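Plm1 (Streptomyces sp. HK803, PDB 4HXY) probably uses NADPH to reduce a keto group on the growing polyketide chain, as the ketoreductase of the first module of phoslactomycin biosynthesis. Local coordinates at residues G109-E120 against I326-A337; T82-V93 against R124-E133. All coordinates share one frame; numbering follows the deposited sequence.

How the contacts relate
Going along the chain from the N terminus, after the first three strands comes strand 85-90, then helix 105-120, then strand 125-131, and contact 2 closes this short beta-alpha-beta loop by pairing the two strands. Contact 1 starts on the helix inside that loop and reaches some two hundred residues ahead to 326-337, so the two closures cross rather than nest. Contact 2 joins two neighbouring strands in the sheet of the first, probably structural half of a two-part ketoreductase; contact 1 fastens that half to the NADPH-binding Rossmann half. Helix 105-120 serves both: Trp111 reaches back to the sheet, while Gly112 and Val116 pack on helix 333-351.

Contact 1: residues G109-E120 against I326-A337; sequences GVWGLGRVAGLE and IWGAAGQAGYAA. With NDP (NADPH dihydro-nicotinamide-adenine-dinucleotide phosphate), chain C.
Gly112 and Ala337 meet backbone to backbone where two helices of the ketoreductase cross: helix 105-120, from the probably structural Rossmann-like half, and helix 333-351 of the NADPH-binding Rossmann half. The local axes pass 7.3 Å apart with 142° between their N-to-C directions, antiparallel in sense but well splayed, a closeness bought with glycine and alanine. Gly112 CA lies 4.1 Å from Ala337 CA, and a side chain on that glycine would run into the backbone opposite. Ala336 CB rests 3.4 Å from Gly112 O, and Ala337 CB sits against Gly109 O. Val116 fills the next step down. Its chi1 of 177° spreads the two methyls over the other segment: CG1 leans on Ala329 O and Ala333 N, while CG2 meets Ala336 CB at 3.6 Å. Leu113 CD1 continues the apolar layer on Ala333 CB.

Toward 328-331 the helix pairing gives way to a loop and the surroundings become more open. Leu119 puts CD1 on the Gly328-Ala329 peptide, 3.5 Å from Gly328 C and beside Ala329 N, a buried amide with no polar partner in the model. On the flank, the Arg115 guanidinium has Ile326 O over one face; the oxygen lies at a poor angle for a hydrogen bond from NE and instead takes one from Arg171. At the partly exposed end, beside the exposed Ala330, the extended Glu120 side chain carries OE2 to the type II turn 329-332. Gly331 N donates to it at 2.8 Å and 161°, from the anti side, and OE1 goes to Ile285 N. A water donates to the same Glu120 OE2 at 2.6 Å and accepts from Ala333 N. Away from this interface, Tyr335 OH hydrogen-bonds the NADPH ribose hydroxyl O2D at 2.8 Å.

Contact 2: residues T82-V93 against R124-E133; sequences TGPVWCVTSRAV and RWGGLVDLPE
Trp86 lays one face of its indole over Gly126 and Gly127, on a pair of parallel strands that belong to a beta-alpha-beta unit of the Rossmann-like fold. Gly126 CA lies 3.9 Å from the centroid of the five-membered ring and Gly127 CA 4.0 Å from that of the six-membered ring, two CH-pi contacts. CG stands anti to the carbonyl carbon (chi1 -78°), which swings the ring across to the neighbouring strand, where CE3 also touches Val129 CG2. Replacing Trp86 with an alanine would probably leave the two glycines without their aromatic cover and open a gap beside Val129 and helix 137-148. Underneath is a beta bulge: Val85 O accepts from both Gly126 N and Gly127 N, which arrive from the same face of its plane.

The opposite side of the sheet, toward helix 105-120, carries Trp125. It crosses Val85 at about a right angle, with CZ3 3.8 Å from Val85 CG1 and Val85 O over one ring face, while CH2 reaches Cys87 CB. Just before the N-terminal ends of the strands, Arg124 turns the edge of its guanidinium to Thr82: NH2 donates to OG1 at 2.6 Å, in plane, and that hydroxyl donates in turn to Gly83 O.

At the other end Asp130 has CG anti to the backbone N (chi1 -171°) and meets Thr89 almost perpendicularly. Thr89 OG1 donates at 2.8 Å to the anti lone pair of Asp130 OD1; Ala92 N comes to the same oxygen at 2.9 Å from above the carboxylate plane, 41° out of it. OD2 forms a salt bridge with Arg164 and takes a water that also binds Arg91 N and Leu131 O. Thr89 OG1 in turn accepts from Trp111 NE1. With donors at both oxygens and an arginine alongside, the buried Asp130 is likely to be ionised.

Contact 1: residues G109-E120 against I326-A337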
loop_
_atom_site.group_PDB
_atom_site.type_symbol
_atom_site.label_atom_id
_atom_site.label_comp_id
_atom_site.label_asym_id
_atom_site.label_seq_id
_atom_site.Cartn_x
_atom_site.Cartn_y
_atom_site.Cartn_z
ATOM N N GLY A 109 4.781 4.704 1.660
ATOM C CA GLY A 109 4.540 4.045 2.944
ATOM C C GLY A 109 4.105 4.990 4.053
ATOM O O GLY A 109 3.350 4.615 4.948
ATOM N N VAL A 110 4.592 6.223 3.991
ATOM C CA VAL A 110 4.191 7.270 4.930
ATOM C C VAL A 110 2.673 7.447 4.892
ATOM O O VAL A 110 2.019 7.595 5.932
ATOM C CB VAL A 110 4.844 8.605 4.592
ATOM C CG1 VAL A 110 4.343 9.667 5.525
ATOM C CG2 VAL A 110 6.407 8.541 4.737
ATOM N N TRP A 111 2.114 7.461 3.680
ATOM C CA TRP A 111 0.667 7.636 3.498
ATOM C C TRP A 111 -0.118 6.423 4.010
ATOM O O TRP A 111 -1.193 6.567 4.610
ATOM C CB TRP A 111 0.345 7.932 2.023
ATOM C CG TRP A 111 0.616 9.343 1.698
ATOM C CD1 TRP A 111 1.818 9.991 1.784
ATOM C CD2 TRP A 111 -0.333 10.324 1.286
ATOM N NE1 TRP A 111 1.677 11.295 1.440
ATOM C CE2 TRP A 111 0.368 11.530 1.111
ATOM C CE3 TRP A 111 -1.704 10.290 0.989
ATOM C CZ2 TRP A 111 -0.249 12.692 0.695
ATOM C CZ3 TRP A 111 -2.306 11.468 0.594
ATOM C CH2 TRP A 111 -1.576 12.629 0.406
ATOM N N GLY A 112 0.411 5.224 3.803
ATOM C CA GLY A 112 -0.247 4.027 4.327
ATOM C C GLY A 112 -0.370 4.101 5.832
ATOM O O GLY A 112 -1.433 3.862 6.388
ATOM N N LEU A 113 0.729 4.455 6.496
ATOM C CA LEU A 113 0.738 4.571 7.938
ATOM C C LEU A 113 -0.091 5.752 8.440
ATOM O O LEU A 113 -0.819 5.634 9.423
ATOM C CB LEU A 113 2.181 4.678 8.447
ATOM C CG LEU A 113 2.288 4.555 9.958
ATOM C CD1 LEU A 113 3.517 3.673 10.306
ATOM C CD2 LEU A 113 2.353 5.918 10.598
ATOM N N GLY A 114 0.019 6.884 7.759
ATOM C CA GLY A 114 -0.675 8.103 8.146
ATOM C C GLY A 114 -2.183 7.951 8.162
ATOM O O GLY A 114 -2.854 8.437 9.059
ATOM N N ARG A 115 -2.730 7.248 7.177
ATOM C CA ARG A 115 -4.159 6.928 7.202
ATOM C C ARG A 115 -4.579 6.142 8.450
ATOM O O ARG A 115 -5.638 6.397 9.023
ATOM C CB ARG A 115 -4.577 6.174 5.937
ATOM C CG ARG A 115 -4.647 7.075 4.685
ATOM C CD ARG A 115 -5.163 6.333 3.451
ATOM N NE ARG A 115 -4.113 5.514 2.818
ATOM C CZ ARG A 115 -3.306 5.928 1.852
ATOM N NH1 ARG A 115 -3.413 7.146 1.330
ATOM N NH2 ARG A 115 -2.390 5.112 1.372
ATOM N N VAL A 116 -3.751 5.199 8.874
ATOM C CA VAL A 116 -3.994 4.466 10.107
ATOM C C VAL A 116 -3.911 5.410 11.332
ATOM O O VAL A 116 -4.721 5.301 12.250
ATOM C CB VAL A 116 -3.046 3.280 10.225
ATOM C CG1 VAL A 116 -3.259 2.568 11.552
ATOM C CG2 VAL A 116 -3.270 2.316 9.048
ATOM N N ALA A 117 -2.968 6.345 11.320
ATOM C CA ALA A 117 -2.886 7.364 12.378
ATOM C C ALA A 117 -4.195 8.155 12.506
ATOM O O ALA A 117 -4.662 8.421 13.621
ATOM C CB ALA A 117 -1.688 8.286 12.150
ATOM N N GLY A 118 -4.802 8.501 11.370
ATOM C CA GLY A 118 -6.094 9.190 11.359
ATOM C C GLY A 118 -7.177 8.382 12.047
ATOM O O GLY A 118 -8.050 8.952 12.733
ATOM N N LEU A 119 -7.150 7.063 11.883
ATOM C CA LEU A 119 -8.163 6.191 12.491
ATOM C C LEU A 119 -7.888 5.909 13.988
ATOM O O LEU A 119 -8.831 5.789 14.782
ATOM C CB LEU A 119 -8.283 4.856 11.744
ATOM C CG LEU A 119 -8.638 4.972 10.269
ATOM C CD1 LEU A 119 -8.433 3.632 9.551
ATOM C CD2 LEU A 119 -10.086 5.456 10.147
ATOM N N GLU A 120 -6.617 5.825 14.373
ATOM C CA GLU A 120 -6.251 5.511 15.759
ATOM C C GLU A 120 -6.203 6.736 16.662
ATOM O O GLU A 120 -6.400 6.602 17.872
ATOM C CB GLU A 120 -4.889 4.800 15.831
ATOM C CG GLU A 120 -4.906 3.437 15.173
ATOM C CD GLU A 120 -3.635 2.646 15.369
ATOM O OE1 GLU A 120 -2.699 3.131 16.060
ATOM O OE2 GLU A 120 -3.590 1.519 14.822
ATOM N N ILE A 326 -5.038 1.279 1.077
ATOM C CA ILE A 326 -5.827 2.207 0.305
ATOM C C ILE A 326 -6.541 3.185 1.244
ATOM O O ILE A 326 -6.493 4.413 1.043
ATOM C CB ILE A 326 -6.885 1.478 -0.575
ATOM C CG1 ILE A 326 -6.216 0.535 -1.580
ATOM C CG2 ILE A 326 -7.793 2.523 -1.300
ATOM C CD1 ILE A 326 -5.342 1.266 -2.605
ATOM N N TRP A 327 -7.226 2.629 2.244
ATOM C CA TRP A 327 -7.946 3.463 3.199
ATOM C C TRP A 327 -7.604 3.300 4.664
ATOM O O TRP A 327 -7.976 4.169 5.463
ATOM C CB TRP A 327 -9.445 3.345 2.972
ATOM C CG TRP A 327 -10.068 1.975 3.018
ATOM C CD1 TRP A 327 -10.201 1.154 4.093
ATOM C CD2 TRP A 327 -10.745 1.327 1.930
ATOM N NE1 TRP A 327 -10.874 0.012 3.733
ATOM C CE2 TRP A 327 -11.235 0.101 2.418
ATOM C CE3 TRP A 327 -10.964 1.659 0.589
ATOM C CZ2 TRP A 327 -11.969 -0.774 1.621
ATOM C CZ3 TRP A 327 -11.682 0.784 -0.204
ATOM C CH2 TRP A 327 -12.167 -0.425 0.313
ATOM N N GLY A 328 -6.910 2.220 5.023
ATOM C CA GLY A 328 -6.444 2.001 6.393
ATOM C C GLY A 328 -7.401 1.211 7.253
ATOM O O GLY A 328 -8.601 1.134 6.982
ATOM N N ALA A 329 -6.861 0.658 8.344
ATOM C CA ALA A 329 -7.649 -0.009 9.381
ATOM C C ALA A 329 -6.860 0.131 10.681
ATOM O O ALA A 329 -5.651 0.088 10.677
ATOM C CB ALA A 329 -7.910 -1.510 9.062
ATOM N N ALA A 330 -7.554 0.345 11.786
ATOM C CA ALA A 330 -6.894 0.367 13.090
ATOM C C ALA A 330 -6.099 -0.919 13.316
ATOM O O ALA A 330 -6.543 -2.016 12.966
ATOM C CB ALA A 330 -7.942 0.562 14.222
ATOM N N GLY A 331 -4.924 -0.772 13.918
ATOM C CA GLY A 331 -4.062 -1.910 14.209
ATOM C C GLY A 331 -3.183 -2.357 13.063
ATOM O O GLY A 331 -2.335 -3.234 13.239
ATOM N N GLN A 332 -3.341 -1.717 11.901
ATOM C CA GLN A 332 -2.637 -2.145 10.682
ATOM C C GLN A 332 -1.569 -1.171 10.129
ATOM O O GLN A 332 -1.237 -1.208 8.937
ATOM C CB GLN A 332 -3.682 -2.465 9.614
ATOM C CG GLN A 332 -4.580 -3.588 10.036
ATOM C CD GLN A 332 -5.245 -4.300 8.898
ATOM O OE1 GLN A 332 -5.530 -3.713 7.858
ATOM N NE2 GLN A 332 -5.481 -5.590 9.084
ATOM N N ALA A 333 -0.980 -0.338 10.983
ATOM C CA ALA A 333 0.028 0.629 10.525
ATOM C C ALA A 333 1.104 0.040 9.593
ATOM O O ALA A 333 1.327 0.566 8.501
ATOM C CB ALA A 333 0.691 1.328 11.721
ATOM N N GLY A 334 1.761 -1.040 10.017
ATOM C CA GLY A 334 2.815 -1.656 9.221
ATOM C C GLY A 334 2.288 -2.375 7.994
ATOM O O GLY A 334 2.909 -2.354 6.933
ATOM N N TYR A 335 1.136 -3.021 8.146
ATOM C CA TYR A 335 0.509 -3.737 7.038
ATOM C C TYR A 335 0.094 -2.715 5.974
ATOM O O TYR A 335 0.389 -2.851 4.785
ATOM C CB TYR A 335 -0.687 -4.501 7.546
ATOM C CG TYR A 335 -1.334 -5.420 6.546
ATOM C CD1 TYR A 335 -0.613 -6.415 5.917
ATOM C CD2 TYR A 335 -2.685 -5.307 6.270
ATOM C CE1 TYR A 335 -1.215 -7.283 5.012
ATOM C CE2 TYR A 335 -3.295 -6.141 5.369
ATOM C CZ TYR A 335 -2.557 -7.143 4.753
ATOM O OH TYR A 335 -3.186 -7.972 3.876
ATOM N N ALA A 336 -0.568 -1.662 6.419
ATOM C CA ALA A 336 -1.010 -0.593 5.517
ATOM C C ALA A 336 0.177 0.059 4.811
ATOM O O ALA A 336 0.140 0.324 3.617
ATOM C CB ALA A 336 -1.825 0.484 6.305
ATOM N N ALA A 337 1.237 0.334 5.560
ATOM C CA ALA A 337 2.405 0.984 4.983
ATOM C C ALA A 337 2.995 0.121 3.871
ATOM O O ALA A 337 3.293 0.603 2.778
ATOM C CB ALA A 337 3.443 1.250 6.060
HETATM P PA NDP C . -0.742 -16.503 4.203
HETATM O O1A NDP C . -1.521 -17.766 4.056
HETATM O O2A NDP C . -0.151 -16.182 5.543
HETATM O O5B NDP C . 0.431 -16.485 3.120
HETATM C C5B NDP C . 1.554 -15.647 3.301
HETATM C C4B NDP C . 2.757 -16.351 2.744
HETATM O O4B NDP C . 3.900 -15.528 2.852
HETATM C C3B NDP C . 3.099 -17.620 3.488
HETATM O O3B NDP C . 3.288 -18.660 2.507
HETATM C C2B NDP C . 4.395 -17.324 4.208
HETATM O O2B NDP C . 5.060 -18.567 4.294
HETATM C C1B NDP C . 5.007 -16.310 3.246
HETATM N N9A NDP C . 6.079 -15.476 3.775
HETATM C C8A NDP C . 6.041 -14.617 4.853
HETATM N N7A NDP C . 7.261 -14.058 5.008
HETATM C C5A NDP C . 8.081 -14.533 4.015
HETATM C C6A NDP C . 9.404 -14.306 3.674
HETATM N N6A NDP C . 10.216 -13.481 4.327
HETATM N N1A NDP C . 9.924 -14.991 2.590
HETATM C C2A NDP C . 9.133 -15.854 1.841
HETATM N N3A NDP C . 7.823 -16.092 2.172
HETATM C C4A NDP C . 7.322 -15.422 3.244
HETATM O O3 NDP C . -1.630 -15.226 3.788
HETATM P PN NDP C . -2.627 -15.076 2.565
HETATM O O1N NDP C . -3.939 -14.699 3.138
HETATM O O2N NDP C . -2.567 -16.188 1.596
HETATM O O5D NDP C . -2.151 -13.709 1.886
HETATM C C5D NDP C . -1.103 -13.672 0.953
HETATM C C4D NDP C . -0.940 -12.239 0.475
HETATM O O4D NDP C . -2.194 -11.692 0.102
HETATM C C3D NDP C . -0.391 -11.338 1.556
HETATM O O3D NDP C . 0.640 -10.560 1.029
HETATM C C2D NDP C . -1.552 -10.450 1.953
HETATM O O2D NDP C . -1.147 -9.180 2.424
HETATM C C1D NDP C . -2.373 -10.416 0.680
HETATM N N1N NDP C . -3.802 -10.210 0.953
HETATM C C2N NDP C . -4.556 -11.200 1.515
HETATM C C3N NDP C . -5.871 -10.985 1.932
HETATM C C7N NDP C . -6.709 -12.079 2.469
HETATM O O7N NDP C . -8.044 -11.783 2.634
HETATM N N7N NDP C . -6.265 -13.272 2.834
HETATM C C4N NDP C . -6.563 -9.737 1.454
HETATM C C5N NDP C . -5.653 -8.727 0.839
HETATM C C6N NDP C . -4.329 -9.006 0.593
HETATM P P2B NDP C . 6.310 -18.832 5.256
HETATM O O1X NDP C . 6.561 -20.318 5.141
HETATM O O2X NDP C . 5.982 -18.423 6.699
HETATM O O3X NDP C . 7.466 -18.028 4.824
HETATM O O HOH W 1 -1.480 0.332 13.815
#

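Contact 2: residues T82-V93 against R124-E133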
loop_
_atom_site.group_PDB
_atom_site.type_symbol
_atom_site.label_atom_id
_atom_site.label_comp_id
_atom_site.label_asym_id
_atom_site.label_seq_id
_atom_site.Cartn_x
_atom_site.Cartn_y
_atom_site.Cartn_z
ATOM N N THR A 82 -0.883 18.395 21.938
ATOM C CA THR A 82 -0.479 19.256 20.846
ATOM C C THR A 82 -1.686 19.546 19.982
ATOM O O THR A 82 -2.695 18.852 20.038
ATOM C CB THR A 82 0.577 18.595 19.918
ATOM O OG1 THR A 82 -0.046 17.552 19.167
ATOM C CG2 THR A 82 1.757 18.024 20.720
ATOM N N GLY A 83 -1.558 20.556 19.144
ATOM C CA GLY A 83 -2.524 20.764 18.094
ATOM C C GLY A 83 -2.411 19.696 17.020
ATOM O O GLY A 83 -1.693 18.696 17.193
ATOM N N PRO A 84 -3.101 19.911 15.891
ATOM C CA PRO A 84 -3.128 18.928 14.806
ATOM C C PRO A 84 -1.736 18.551 14.279
ATOM O O PRO A 84 -0.874 19.417 14.132
ATOM C CB PRO A 84 -3.920 19.639 13.705
ATOM C CG PRO A 84 -4.659 20.752 14.378
ATOM C CD PRO A 84 -3.833 21.146 15.549
ATOM N N VAL A 85 -1.559 17.267 13.996
ATOM C CA VAL A 85 -0.323 16.722 13.475
ATOM C C VAL A 85 -0.452 16.545 11.974
ATOM O O VAL A 85 -1.266 15.746 11.491
ATOM C CB VAL A 85 -0.017 15.364 14.101
ATOM C CG1 VAL A 85 1.253 14.773 13.520
ATOM C CG2 VAL A 85 0.096 15.514 15.633
ATOM N N TRP A 86 0.369 17.287 11.255
ATOM C CA TRP A 86 0.379 17.266 9.804
ATOM C C TRP A 86 1.689 16.669 9.349
ATOM O O TRP A 86 2.737 16.946 9.948
ATOM C CB TRP A 86 0.230 18.702 9.272
ATOM C CG TRP A 86 -1.161 19.202 9.325
ATOM C CD1 TRP A 86 -1.751 19.914 10.337
ATOM C CD2 TRP A 86 -2.169 19.023 8.320
ATOM N NE1 TRP A 86 -3.069 20.167 10.021
ATOM C CE2 TRP A 86 -3.349 19.626 8.799
ATOM C CE3 TRP A 86 -2.190 18.388 7.078
ATOM C CZ2 TRP A 86 -4.538 19.624 8.063
ATOM C CZ3 TRP A 86 -3.363 18.371 6.359
ATOM C CH2 TRP A 86 -4.518 18.996 6.842
ATOM N N CYS A 87 1.635 15.864 8.292
ATOM C CA CYS A 87 2.819 15.211 7.745
ATOM C C CYS A 87 2.983 15.581 6.280
ATOM O O CYS A 87 2.060 15.359 5.481
ATOM C CB CYS A 87 2.705 13.698 7.913
ATOM S SG CYS A 87 4.147 12.804 7.282
ATOM N N VAL A 88 4.144 16.140 5.927
ATOM C CA VAL A 88 4.443 16.467 4.522
ATOM C C VAL A 88 5.444 15.480 3.913
ATOM O O VAL A 88 6.405 15.066 4.554
ATOM C CB VAL A 88 4.965 17.907 4.318
ATOM C CG1 VAL A 88 3.852 18.900 4.543
ATOM C CG2 VAL A 88 6.177 18.203 5.226
ATOM N N THR A 89 5.164 15.093 2.681
ATOM C CA THR A 89 5.964 14.160 1.917
ATOM C C THR A 89 6.218 14.781 0.545
ATOM O O THR A 89 5.714 15.860 0.253
ATOM C CB THR A 89 5.213 12.848 1.701
ATOM O OG1 THR A 89 3.966 13.096 1.023
ATOM C CG2 THR A 89 4.923 12.192 3.041
ATOM N N SER A 90 7.041 14.111 -0.251
ATOM C CA SER A 90 7.201 14.398 -1.677
ATOM C C SER A 90 7.335 13.078 -2.448
ATOM O O SER A 90 7.887 12.091 -1.935
ATOM C CB SER A 90 8.421 15.307 -1.919
ATOM O OG SER A 90 9.595 14.612 -1.582
ATOM N N ARG A 91 6.757 13.048 -3.649
ATOM C CA ARG A 91 6.781 11.891 -4.546
ATOM C C ARG A 91 6.001 10.688 -3.973
ATOM O O ARG A 91 6.204 9.581 -4.416
ATOM C CB ARG A 91 8.232 11.471 -4.894
ATOM C CG ARG A 91 9.083 12.549 -5.607
ATOM C CD ARG A 91 10.575 12.171 -5.650
ATOM N NE ARG A 91 10.808 10.914 -6.351
ATOM C CZ ARG A 91 11.794 10.048 -6.105
ATOM N NH1 ARG A 91 12.686 10.264 -5.143
ATOM N NH2 ARG A 91 11.875 8.933 -6.829
ATOM N N ALA A 92 5.083 10.932 -3.033
ATOM C CA ALA A 92 4.423 9.842 -2.303
ATOM C C ALA A 92 3.152 9.341 -3.012
ATOM O O ALA A 92 2.735 8.200 -2.801
ATOM C CB ALA A 92 4.122 10.265 -0.863
ATOM N N VAL A 93 2.575 10.193 -3.853
ATOM C CA VAL A 93 1.310 9.941 -4.555
ATOM C C VAL A 93 1.401 10.393 -6.013
ATOM O O VAL A 93 2.197 11.287 -6.359
ATOM C CB VAL A 93 0.106 10.653 -3.848
ATOM C CG1 VAL A 93 -0.057 10.146 -2.414
ATOM C CG2 VAL A 93 0.253 12.172 -3.836
ATOM N N ARG A 124 -6.406 13.988 16.983
ATOM C CA ARG A 124 -5.051 14.540 16.991
ATOM C C ARG A 124 -4.460 14.667 15.594
ATOM O O ARG A 124 -3.637 15.544 15.326
ATOM C CB ARG A 124 -4.128 13.654 17.840
ATOM C CG ARG A 124 -4.471 13.682 19.335
ATOM C CD ARG A 124 -3.288 13.373 20.192
ATOM N NE ARG A 124 -2.275 14.430 20.118
ATOM C CZ ARG A 124 -1.081 14.382 20.707
ATOM N NH1 ARG A 124 -0.705 13.327 21.437
ATOM N NH2 ARG A 124 -0.250 15.399 20.566
ATOM N N TRP A 125 -4.872 13.780 14.704
ATOM C CA TRP A 125 -4.280 13.740 13.370
ATOM C C TRP A 125 -4.842 14.836 12.489
ATOM O O TRP A 125 -6.049 14.976 12.350
ATOM C CB TRP A 125 -4.549 12.381 12.752
ATOM C CG TRP A 125 -3.896 12.181 11.420
ATOM C CD1 TRP A 125 -4.516 12.083 10.219
ATOM C CD2 TRP A 125 -2.496 12.080 11.159
ATOM N NE1 TRP A 125 -3.595 11.888 9.224
ATOM C CE2 TRP A 125 -2.345 11.909 9.774
ATOM C CE3 TRP A 125 -1.363 12.086 11.963
ATOM C CZ2 TRP A 125 -1.108 11.732 9.175
ATOM C CZ3 TRP A 125 -0.127 11.967 11.359
ATOM C CH2 TRP A 125 -0.015 11.786 9.982
ATOM N N GLY A 126 -3.955 15.624 11.904
ATOM C CA GLY A 126 -4.291 16.658 10.978
ATOM C C GLY A 126 -4.495 16.071 9.600
ATOM O O GLY A 126 -5.629 15.977 9.096
ATOM N N GLY A 127 -3.400 15.615 9.004
ATOM C CA GLY A 127 -3.472 15.047 7.681
ATOM C C GLY A 127 -2.134 14.887 6.988
ATOM O O GLY A 127 -1.062 15.125 7.578
ATOM N N LEU A 128 -2.228 14.521 5.716
ATOM C CA LEU A 128 -1.083 14.292 4.829
ATOM C C LEU A 128 -1.116 15.307 3.701
ATOM O O LEU A 128 -2.180 15.560 3.128
ATOM C CB LEU A 128 -1.159 12.879 4.233
ATOM C CG LEU A 128 -0.925 11.747 5.228
ATOM C CD1 LEU A 128 -1.709 10.444 4.894
ATOM C CD2 LEU A 128 0.580 11.481 5.303
ATOM N N VAL A 129 0.044 15.899 3.398
ATOM C CA VAL A 129 0.195 16.762 2.233
ATOM C C VAL A 129 1.435 16.391 1.444
ATOM O O VAL A 129 2.539 16.429 1.974
ATOM C CB VAL A 129 0.268 18.242 2.594
ATOM C CG1 VAL A 129 0.166 19.089 1.301
ATOM C CG2 VAL A 129 -0.842 18.631 3.587
ATOM N N ASP A 130 1.245 16.054 0.171
ATOM C CA ASP A 130 2.355 15.708 -0.709
ATOM C C ASP A 130 2.745 16.951 -1.534
ATOM O O ASP A 130 1.913 17.533 -2.227
ATOM C CB ASP A 130 2.020 14.533 -1.612
ATOM C CG ASP A 130 3.238 14.040 -2.376
ATOM O OD1 ASP A 130 4.131 13.386 -1.759
ATOM O OD2 ASP A 130 3.292 14.310 -3.588
ATOM N N LEU A 131 3.999 17.359 -1.430
ATOM C CA LEU A 131 4.470 18.582 -2.060
ATOM C C LEU A 131 5.454 18.230 -3.168
ATOM O O LEU A 131 6.042 17.162 -3.168
ATOM C CB LEU A 131 5.205 19.455 -1.033
ATOM C CG LEU A 131 4.421 19.845 0.217
ATOM C CD1 LEU A 131 5.311 20.652 1.126
ATOM C CD2 LEU A 131 3.163 20.615 -0.125
ATOM N N PRO A 132 5.628 19.140 -4.124
ATOM C CA PRO A 132 6.724 18.949 -5.064
ATOM C C PRO A 132 8.053 18.930 -4.340
ATOM O O PRO A 132 8.169 19.461 -3.236
ATOM C CB PRO A 132 6.658 20.203 -5.937
ATOM C CG PRO A 132 5.317 20.775 -5.728
ATOM C CD PRO A 132 4.930 20.412 -4.336
ATOM N N GLU A 133 9.042 18.304 -4.971
ATOM C CA GLU A 133 10.398 18.253 -4.443
ATOM C C GLU A 133 10.956 19.662 -4.222
ATOM O O GLU A 133 11.429 19.990 -3.130
ATOM C CB GLU A 133 11.299 17.475 -5.403
ATOM C CG GLU A 133 11.153 15.962 -5.362
ATOM C CD GLU A 133 12.170 15.297 -4.441
ATOM O OE1 GLU A 133 13.191 14.783 -4.956
ATOM O OE2 GLU A 133 11.961 15.300 -3.208
HETATM O O HOH W 2 -3.065 16.662 18.361
HETATM O O HOH W 3 5.495 15.263 -4.842
#